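Local structure of HmuY protein (Prevotella intermedia, 6R2H) at residues 95-100 with 186-191; 83-88 with 154-159. The protein probably binds heme as a secreted or surface-attached hemophore-like protein of the HmuY family. One frame throughout, in Å; residues are numbered along the deposited sequence.

Contact 1. Residues 95-100 with 186-191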
# COMPACT_ATOMS: atom_id res chain seq x y z
N LYS A 95 11.75 -14.48 -15.14
CA LYS A 95 11.16 -15.66 -15.75
C LYS A 95 9.70 -15.38 -16.11
O LYS A 95 8.94 -16.32 -16.32
CB LYS A 95 11.32 -16.88 -14.84
CG LYS A 95 12.60 -17.68 -15.02
CD LYS A 95 12.65 -18.99 -14.24
CE LYS A 95 11.72 -20.07 -14.76
NZ LYS A 95 11.89 -21.37 -14.06
N ILE A 96 9.31 -14.09 -16.19
CA ILE A 96 7.93 -13.76 -16.51
C ILE A 96 7.84 -12.40 -17.19
O ILE A 96 8.45 -11.43 -16.73
CB ILE A 96 7.03 -13.87 -15.26
CG1 ILE A 96 5.56 -13.62 -15.60
CG2 ILE A 96 7.54 -12.96 -14.14
CD1 ILE A 96 4.59 -14.18 -14.60
N ASN A 97 7.03 -12.31 -18.26
CA ASN A 97 6.97 -11.11 -19.09
C ASN A 97 5.55 -10.78 -19.53
O ASN A 97 5.35 -9.82 -20.28
CB ASN A 97 7.87 -11.22 -20.32
CG ASN A 97 9.30 -10.83 -20.02
OD1 ASN A 97 9.62 -9.64 -19.92
ND2 ASN A 97 10.16 -11.83 -19.87
N ALA A 98 4.59 -11.58 -19.09
CA ALA A 98 3.18 -11.27 -19.29
C ALA A 98 2.41 -11.71 -18.05
O ALA A 98 2.89 -12.55 -17.29
CB ALA A 98 2.69 -11.97 -20.54
N LEU A 99 1.21 -11.14 -17.88
CA LEU A 99 0.31 -11.48 -16.79
C LEU A 99 -0.32 -12.85 -17.06
O LEU A 99 -0.79 -13.11 -18.17
CB LEU A 99 -0.77 -10.41 -16.72
CG LEU A 99 -0.45 -9.21 -15.84
CD1 LEU A 99 0.76 -8.46 -16.35
CD2 LEU A 99 -1.65 -8.29 -15.78
N PRO A 100 -0.30 -13.78 -16.07
CA PRO A 100 -1.00 -15.05 -16.21
C PRO A 100 -2.49 -14.92 -15.89
O PRO A 100 -2.92 -13.91 -15.32
CB PRO A 100 -0.32 -15.90 -15.13
CG PRO A 100 0.05 -14.90 -14.06
CD PRO A 100 0.46 -13.66 -14.81
N ASP A 186 11.36 -4.23 -7.47
CA ASP A 186 11.68 -4.23 -8.89
C ASP A 186 10.40 -4.55 -9.65
O ASP A 186 9.51 -5.21 -9.10
CB ASP A 186 12.74 -5.28 -9.25
CG ASP A 186 14.03 -5.10 -8.48
OD1 ASP A 186 14.42 -3.94 -8.24
OD2 ASP A 186 14.62 -6.13 -8.10
N TYR A 187 10.34 -4.10 -10.91
CA TYR A 187 9.11 -4.25 -11.67
C TYR A 187 9.32 -4.13 -13.17
O TYR A 187 10.28 -3.52 -13.64
CB TYR A 187 8.09 -3.20 -11.24
CG TYR A 187 8.44 -1.77 -11.57
CD1 TYR A 187 9.29 -1.04 -10.76
CD2 TYR A 187 7.87 -1.12 -12.66
CE1 TYR A 187 9.57 0.29 -11.02
CE2 TYR A 187 8.14 0.21 -12.94
CZ TYR A 187 9.00 0.92 -12.11
OH TYR A 187 9.30 2.23 -12.36
N LYS A 188 8.38 -4.70 -13.91
CA LYS A 188 8.32 -4.51 -15.34
C LYS A 188 6.99 -3.84 -15.63
O LYS A 188 5.96 -4.25 -15.09
CB LYS A 188 8.39 -5.85 -16.08
CG LYS A 188 9.69 -6.63 -15.91
CD LYS A 188 9.73 -7.88 -16.77
CE LYS A 188 10.95 -8.74 -16.54
NZ LYS A 188 10.88 -10.01 -17.30
N PHE A 189 7.03 -2.80 -16.48
CA PHE A 189 5.83 -2.10 -16.88
C PHE A 189 5.42 -2.55 -18.28
O PHE A 189 6.26 -2.67 -19.16
CB PHE A 189 6.03 -0.59 -16.76
CG PHE A 189 4.76 0.21 -16.96
CD1 PHE A 189 3.77 0.20 -15.99
CD2 PHE A 189 4.55 0.94 -18.12
CE1 PHE A 189 2.61 0.93 -16.18
CE2 PHE A 189 3.38 1.64 -18.32
CZ PHE A 189 2.42 1.66 -17.33
N ILE A 190 4.12 -2.80 -18.46
CA ILE A 190 3.58 -3.32 -19.71
C ILE A 190 2.55 -2.32 -20.23
O ILE A 190 1.39 -2.33 -19.80
CB ILE A 190 2.98 -4.72 -19.51
CG1 ILE A 190 3.98 -5.65 -18.81
CG2 ILE A 190 2.46 -5.29 -20.83
CD1 ILE A 190 3.50 -7.06 -18.61
N LYS A 191 2.99 -1.47 -21.17
CA LYS A 191 2.15 -0.39 -21.67
C LYS A 191 1.12 -0.96 -22.64
O LYS A 191 1.47 -1.76 -23.50
CB LYS A 191 3.01 0.68 -22.34
CG LYS A 191 2.19 1.79 -22.97
CD LYS A 191 2.75 3.18 -22.80
CE LYS A 191 1.68 4.24 -22.97
NZ LYS A 191 2.14 5.37 -23.80

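Contact 2. Residues 83-88 with 154-159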
# COMPACT_ATOMS: atom_id res chain seq x y z
N GLY A 83 -7.06 -0.80 -10.24
CA GLY A 83 -6.30 -1.98 -10.62
C GLY A 83 -6.80 -3.26 -9.93
O GLY A 83 -7.52 -3.20 -8.93
N GLU A 84 -6.41 -4.40 -10.51
CA GLU A 84 -6.70 -5.71 -9.96
C GLU A 84 -5.38 -6.45 -9.79
O GLU A 84 -4.51 -6.33 -10.66
CB GLU A 84 -7.59 -6.49 -10.92
CG GLU A 84 -8.99 -5.93 -11.05
CD GLU A 84 -9.85 -6.68 -12.05
OE1 GLU A 84 -9.45 -6.77 -13.24
OE2 GLU A 84 -10.92 -7.18 -11.62
N VAL A 85 -5.24 -7.19 -8.69
CA VAL A 85 -3.95 -7.75 -8.29
C VAL A 85 -4.09 -9.26 -8.11
O VAL A 85 -5.11 -9.75 -7.62
CB VAL A 85 -3.41 -7.09 -7.00
CG1 VAL A 85 -2.10 -7.70 -6.53
CG2 VAL A 85 -3.28 -5.59 -7.15
N LEU A 86 -3.04 -9.99 -8.53
CA LEU A 86 -2.90 -11.40 -8.27
C LEU A 86 -1.48 -11.66 -7.81
O LEU A 86 -0.54 -11.34 -8.54
CB LEU A 86 -3.19 -12.19 -9.56
CG LEU A 86 -2.81 -13.67 -9.47
CD1 LEU A 86 -3.82 -14.46 -8.64
CD2 LEU A 86 -2.67 -14.28 -10.87
N MET A 87 -1.33 -12.23 -6.62
CA MET A 87 -0.04 -12.70 -6.14
C MET A 87 0.25 -14.04 -6.84
O MET A 87 -0.39 -15.04 -6.54
CB MET A 87 -0.07 -12.88 -4.63
CG MET A 87 1.28 -13.24 -4.04
SD MET A 87 1.29 -13.47 -2.24
CE MET A 87 0.07 -14.77 -2.03
N THR A 88 1.18 -14.05 -7.80
CA THR A 88 1.45 -15.26 -8.57
C THR A 88 2.33 -16.19 -7.74
O THR A 88 2.74 -15.83 -6.63
CB THR A 88 2.15 -14.96 -9.90
OG1 THR A 88 3.54 -14.76 -9.61
CG2 THR A 88 1.59 -13.76 -10.64
N ASN A 154 7.11 -13.23 -3.93
CA ASN A 154 6.28 -13.56 -5.08
C ASN A 154 6.14 -12.35 -5.99
O ASN A 154 6.05 -11.23 -5.50
CB ASN A 154 4.87 -13.94 -4.66
CG ASN A 154 4.84 -15.05 -3.63
OD1 ASN A 154 5.56 -15.03 -2.63
ND2 ASN A 154 4.04 -16.06 -3.89
N VAL A 155 6.11 -12.61 -7.30
CA VAL A 155 5.80 -11.56 -8.25
C VAL A 155 4.30 -11.30 -8.19
O VAL A 155 3.51 -12.24 -8.25
CB VAL A 155 6.26 -11.91 -9.68
CG1 VAL A 155 5.84 -10.84 -10.68
CG2 VAL A 155 7.77 -12.14 -9.76
N PHE A 156 3.92 -10.03 -8.03
CA PHE A 156 2.53 -9.62 -8.08
C PHE A 156 2.21 -9.14 -9.50
O PHE A 156 2.96 -8.36 -10.07
CB PHE A 156 2.27 -8.49 -7.08
CG PHE A 156 2.32 -8.93 -5.64
CD1 PHE A 156 3.54 -9.09 -4.99
CD2 PHE A 156 1.15 -9.19 -4.94
CE1 PHE A 156 3.58 -9.50 -3.67
CE2 PHE A 156 1.19 -9.62 -3.62
CZ PHE A 156 2.40 -9.77 -2.99
N ALA A 157 1.08 -9.61 -10.04
CA ALA A 157 0.57 -9.16 -11.33
C ALA A 157 -0.54 -8.14 -11.10
O ALA A 157 -1.39 -8.36 -10.25
CB ALA A 157 0.05 -10.35 -12.10
N VAL A 158 -0.50 -7.03 -11.86
CA VAL A 158 -1.45 -5.92 -11.74
C VAL A 158 -1.97 -5.53 -13.13
O VAL A 158 -1.17 -5.18 -14.00
CB VAL A 158 -0.84 -4.69 -11.03
CG1 VAL A 158 -1.91 -3.81 -10.42
CG2 VAL A 158 0.16 -5.09 -9.96
N LYS A 159 -3.31 -5.60 -13.30
CA LYS A 159 -4.04 -5.17 -14.48
C LYS A 159 -4.75 -3.86 -14.15
O LYS A 159 -5.47 -3.79 -13.14
CB LYS A 159 -5.27 -6.07 -14.70
CG LYS A 159 -5.12 -7.40 -15.43
CD LYS A 159 -6.28 -8.33 -15.04
CE LYS A 159 -6.59 -9.46 -16.00
NZ LYS A 159 -7.60 -9.04 -17.01
O HOH W 1 -10.06 -8.10 -15.87

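Contact 1. Residues 95-100 with 186-191
Lys-188 reaches out of the sheet and plants its ammonium group on the loop at Ile-96 and Asn-97. From CB, which points toward the loop, CG lies anti to the carbonyl carbon (chi1 -64°), and the chain then runs fully extended. Lys-188 CD is the first atom to arrive, 3.6 Å from Asn-97 OD1, and CE follows, passing close to both Ile-96 O and Asn-97 OD1. Lys-188 NZ ends the run with a hydrogen bond of 2.9 Å to Ile-96 O, approaching from above the carbonyl plane, 42° out of it. A second, weak bond leads from NZ to Asn-97 OD1. The amide of Asn-97 crosses the lysine chain at a slant, and its ND2, itself a donor, sits near NZ without bonding to it. A third acceptor, Leu-93 O, also takes a bond from NZ, so one lysine tip gathers carbonyls from two places in the loop.

Two residues on, Ile-190 makes the apolar half of the contact. Its CD1 lies 3.7 Å from Asn-97 O and 3.8 Å from Leu-99 CD1, and the side chains of Leu-99 and Ile-190 pass one another, running opposite ways.

Near the surface, the contact fastens the connection between strands 83-87 and 105-115 by hydrogen bonds and apolar packing over one face of the large antiparallel sheet. Strand 181-190 runs there between 6-11 and 165-174, while Leu-99 carries on across the sheet to Ala-165 and Leu-167 of strand 165-174.

Contact 2. Residues 83-88 with 154-159
Two neighbouring strands in the middle of the large antiparallel sheet, 83-87 and 155-160, pair here in regular register. Glu-84 with Lys-159 and Leu-86 with Ala-157 are hydrogen-bonded pairs; Val-85 with Val-158 and Met-87 with Phe-156 are non-hydrogen-bonded ones. The bond from Ala-157 N to Leu-86 O, 2.8 Å, is nearly straight at 171°.

Beyond the last bridge side chains join the backbone in the pairing. Val-155 O accepts twice from Thr-88, from the backbone N and from OG1 at 2.9 Å; chi1 of 80° sets OG1 between the backbone N and the carbonyl carbon. Asn-154 ND2 answers with a bond of 3.0 Å to Thr-88 O, which lies almost in the plane of the amide, so the turn of that amide is well matched to its acceptor.

On the face that carries Val-85 and Met-87, the Phe-156 ring is packed from two directions. Met-87 CG stands over the ring, 4.0 Å from its centroid, in a CH-pi contact, and SD continues obliquely past CZ as a Met-aromatic contact. Val-85 CG1 comes instead at the ring edge, 3.9 Å from Phe-156 CD2, while Val-85 CG2 touches Val-158 CG1. On the other face, the charged ends of Glu-84 and Lys-159 are not in direct contact: a water donates to Glu-84 OE1 and accepts from Lys-159 NZ, 2.9 Å from that nitrogen, bridging the two charges.

Strand 105-115 flanks the pair beside 83-87, and 165-174 flanks it beside 155-160. From the latter, Phe-170 turns its ring steeply against that of Phe-156, and Ile-168 packs on Val-158.

From the N terminus, the chain first enters contact 2 through strand 83-87, then runs straight into the loop whose residues 95-100 belong to contact 1. Strand 155-160 later returns to close contact 2 over a 65-residue excursion, and strand 181-190 closes contact 1 over 85 residues, so the two closures cross rather than nest. The two contacts share the large antiparallel sheet, their centres about 10 Å apart. They also touch: Leu-99 CD2 packs 3.6 Å from Lys-159 CG, and Pro-100 meets Thr-88. Contact 2 joins two strands within the sheet, and contact 1 ties the following loop to strand 181-190, with Leu-99 also touching 155-160 and 165-174.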